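Local structure of uncharacterized protein BF1032 (Bacteroides fragilis, 3NRH) at residues L157-T160 and M161-L164; S36-V39 and D40-K44. The protein is of unknown function but belongs to the DUF5063 family, and forms a predominantly alpha-helical subunit that pairs with a second copy of itself in the crystal assembly. All coordinates share one frame; numbering follows the deposited sequence.

Contact 1 (L157-T160 and M161-L164)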
# COMPACT_ATOMS: atom_id res chain seq x y z
N LEU A 157 9.05 2.65 -0.97
CA LEU A 157 7.68 3.00 -0.61
C LEU A 157 7.06 1.92 0.28
O LEU A 157 6.51 2.23 1.34
CB LEU A 157 6.83 3.21 -1.88
CG LEU A 157 5.39 3.70 -1.68
CD1 LEU A 157 4.84 4.26 -2.99
CD2 LEU A 157 4.50 2.56 -1.19
N VAL A 158 7.15 0.66 -0.13
CA VAL A 158 6.57 -0.41 0.68
C VAL A 158 7.28 -0.57 2.02
O VAL A 158 6.65 -0.86 3.04
CB VAL A 158 6.55 -1.76 -0.08
CG1 VAL A 158 5.60 -1.67 -1.27
CG2 VAL A 158 7.94 -2.11 -0.56
N ASN A 159 8.60 -0.38 2.03
CA ASN A 159 9.36 -0.49 3.28
C ASN A 159 8.92 0.61 4.24
O ASN A 159 8.75 0.38 5.43
CB ASN A 159 10.87 -0.34 3.03
CG ASN A 159 11.47 -1.52 2.28
OD1 ASN A 159 10.89 -2.60 2.24
ND2 ASN A 159 12.65 -1.31 1.71
N THR A 160 8.72 1.81 3.70
CA THR A 160 8.30 2.95 4.51
C THR A 160 6.89 2.74 5.04
O THR A 160 6.58 3.12 6.17
CB THR A 160 8.35 4.26 3.70
OG1 THR A 160 9.68 4.46 3.22
CG2 THR A 160 7.94 5.44 4.57
N MSE A 161 6.02 2.15 4.22
CA MSE A 161 4.65 1.89 4.64
C MSE A 161 4.65 0.95 5.83
O MSE A 161 3.88 1.13 6.78
CB MSE A 161 3.87 1.23 3.50
CG MSE A 161 3.09 2.19 2.65
SE MSE A 161 1.98 1.21 1.42
CE MSE A 161 0.54 0.78 2.62
N ARG A 162 5.52 -0.06 5.79
CA ARG A 162 5.61 -1.03 6.87
C ARG A 162 6.09 -0.32 8.14
O ARG A 162 5.53 -0.51 9.22
CB ARG A 162 6.61 -2.14 6.53
CG ARG A 162 6.57 -3.30 7.54
CD ARG A 162 7.92 -4.00 7.71
NE ARG A 162 8.55 -4.36 6.44
CZ ARG A 162 9.42 -3.58 5.80
NH1 ARG A 162 9.76 -2.40 6.29
NH2 ARG A 162 9.94 -4.00 4.65
N ALA A 163 7.13 0.49 7.99
CA ALA A 163 7.67 1.23 9.12
C ALA A 163 6.61 2.14 9.73
O ALA A 163 6.38 2.11 10.94
CB ALA A 163 8.87 2.05 8.68
N LEU A 164 5.96 2.95 8.89
CA LEU A 164 4.92 3.87 9.36
C LEU A 164 3.72 3.14 9.96
O LEU A 164 3.11 3.63 10.90
CB LEU A 164 4.45 4.76 8.20
CG LEU A 164 5.46 5.83 7.76
CD1 LEU A 164 4.98 6.52 6.51
CD2 LEU A 164 5.67 6.83 8.89
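Two consecutive turns of the long helix 135-169 meet here, joined by four i to i+4 backbone hydrogen bonds, from Met161 N to Leu157 O through Leu164 N to Thr160 O. On the polar flank Asn159 and Arg162, three residues apart, run side by side. Arg162 NH2 donates to Asn159 OD1 at 2.9 Å, a bent bond with 139° at the hydrogen, and the nitrogen stands above the plane of the amide carbonyl. The amide and guanidinium planes are 27° apart. Bends at chi2 and chi3 (the latter -49°) fold the arginine chain back toward the preceding turn. Gln155 NE2 also donates to Asn159 OD1, and Tyr93 of strand 92-94 packs beside Asn159, Arg162 and Ala163. Two apolar pairs, each four residues apart, complete the contact. Leu157 CD2 lies 3.9 Å from the selenium of Met161, a selenomethionine, and Thr160 CG2 rests 3.7 Å from Leu164 CD1. Thr160 OG1 bonds to Lys156 O, which leaves the methyl to face the leucine. Asn159 and Arg162 each pack on Arg162 of the second subunit; the amide oxygen, which accepts from both Gln155 and Arg162, probably helps to fix how the guanidinium lies where the two arginines come together.

Contact 2 (S36-V39 and D40-K44); sequences STFV and DTTLK
The i to i+4 pattern of an alpha helix runs from Asp40 N to Ser36 O through Leu43 N to Val39 O near the start of helix 35-54, after which Lys44 N turns to Thr41 O, three residues back. Two threonines in succession turn their hydroxyls back onto this backbone. Thr41 OG1 donates to Thr37 O at 2.9 Å, and Thr42 OG1 to Phe38 O at 2.7 Å. Each carbonyl oxygen thus takes two bonds, the hydroxyl and the amide arriving from opposite faces of its plane. With chi1 at -55° in both threonines, OG1 lies beside the residue's own nitrogen and can reach the carbonyl one turn earlier. Thr42 OG1 also sits over the centre of one face of the Phe38 ring, 3.7 Å above its plane. The ring meets Phe26 of helix 11-28 with the planes at about 15° and packs on Leu83 and Ile86 of helix 73-87. On another flank Val39 CG1 and Leu43 CD1 lie side by side, 4.0 Å apart, and both residues touch Lys168 of helix 135-169. Asp40 folds back along the preceding turn: a water donates to its OD1 at 2.6 Å and to Ser36 O at 3.3 Å, while Lys168 NZ forms a salt bridge with the same carboxylate oxygen. Asp40 OD2 lies 3.1 Å from Ser36 O, acceptor against acceptor; the salt bridge and the bridging water at OD1 probably ease that approach. With its proton given to Phe38 O, the Thr42 hydroxyl can lie over the Phe38 ring face.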
# COMPACT_ATOMS: atom_id res chain seq x y z
N SER A 36 0.98 12.83 14.47
CA SER A 36 -0.18 11.96 14.29
C SER A 36 -0.82 12.19 12.92
O SER A 36 -1.13 11.24 12.21
CB SER A 36 -1.21 12.19 15.40
OG SER A 36 -1.64 13.54 15.44
N THR A 37 -0.99 13.46 12.56
CA THR A 37 -1.58 13.81 11.28
C THR A 37 -0.67 13.38 10.13
O THR A 37 -1.14 12.89 9.10
CB THR A 37 -1.83 15.33 11.19
OG1 THR A 37 -2.66 15.73 12.29
CG2 THR A 37 -2.54 15.67 9.89
N PHE A 38 0.63 13.57 10.32
CA PHE A 38 1.61 13.20 9.30
C PHE A 38 1.56 11.70 9.03
O PHE A 38 1.47 11.26 7.88
CB PHE A 38 3.02 13.57 9.76
CG PHE A 38 4.08 13.18 8.77
CD1 PHE A 38 4.27 13.91 7.60
CD2 PHE A 38 4.87 12.05 8.99
CE1 PHE A 38 5.22 13.52 6.66
CE2 PHE A 38 5.82 11.66 8.05
CZ PHE A 38 5.99 12.39 6.89
N VAL A 39 1.63 10.91 10.10
CA VAL A 39 1.62 9.46 9.97
C VAL A 39 0.32 8.94 9.36
O VAL A 39 0.36 8.13 8.43
CB VAL A 39 1.85 8.78 11.34
CG1 VAL A 39 1.65 7.27 11.23
CG2 VAL A 39 3.27 9.08 11.82
N ASP A 40 -0.81 9.39 9.87
CA ASP A 40 -2.11 8.94 9.36
C ASP A 40 -2.29 9.22 7.87
O ASP A 40 -2.78 8.36 7.13
CB ASP A 40 -3.26 9.62 10.12
CG ASP A 40 -3.37 9.15 11.55
OD1 ASP A 40 -2.96 8.01 11.84
OD2 ASP A 40 -3.89 9.92 12.39
N THR A 41 -1.91 10.42 7.44
CA THR A 41 -2.06 10.80 6.04
C THR A 41 -1.11 10.09 5.09
O THR A 41 -1.49 9.71 3.98
CB THR A 41 -1.89 12.30 5.85
OG1 THR A 41 -2.81 12.99 6.71
CG2 THR A 41 -2.18 12.69 4.40
N THR A 42 0.14 9.91 5.52
CA THR A 42 1.13 9.25 4.69
C THR A 42 0.72 7.80 4.43
O THR A 42 0.98 7.26 3.36
CB THR A 42 2.52 9.28 5.33
OG1 THR A 42 2.88 10.64 5.63
CG2 THR A 42 3.56 8.70 4.38
N LEU A 43 0.06 7.18 5.41
CA LEU A 43 -0.38 5.80 5.25
C LEU A 43 -1.55 5.68 4.27
O LEU A 43 -1.92 4.58 3.87
CB LEU A 43 -0.76 5.20 6.61
CG LEU A 43 0.47 4.87 7.47
CD1 LEU A 43 0.05 4.50 8.89
CD2 LEU A 43 1.25 3.74 6.81
N LYS A 44 -2.13 6.82 3.90
CA LYS A 44 -3.22 6.83 2.93
C LYS A 44 -2.66 7.20 1.55
O LYS A 44 -3.03 6.61 0.53
CB LYS A 44 -4.31 7.82 3.34
CG LYS A 44 -5.05 7.41 4.60
CD LYS A 44 -6.04 8.46 5.06
CE LYS A 44 -6.60 8.10 6.44
NZ LYS A 44 -7.54 9.12 6.96
O HOH W 1 -1.00 8.29 13.60

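In the fold
Contact 2, on helix 35-54, comes first along the chain; contact 1 follows on helix 135-169, the last helix, and both lie within the DUF5063 range. Their centres are about 12 Å apart, yet the two helices touch directly through Leu164, whose CD1 lies 3.4 Å from Thr42 CG2 and whose CB lies 3.6 Å from Leu43 CD2. Leu164 therefore belongs to the turns of contact 1 and also to the interface between the helices, where its O lies 3.9 Å from Val39 CG1. Both contacts reach Tyr50 of the second subunit, through Met161 and Leu43 respectively, so this helix pair contributes to the core of the chain and to the dimer interface.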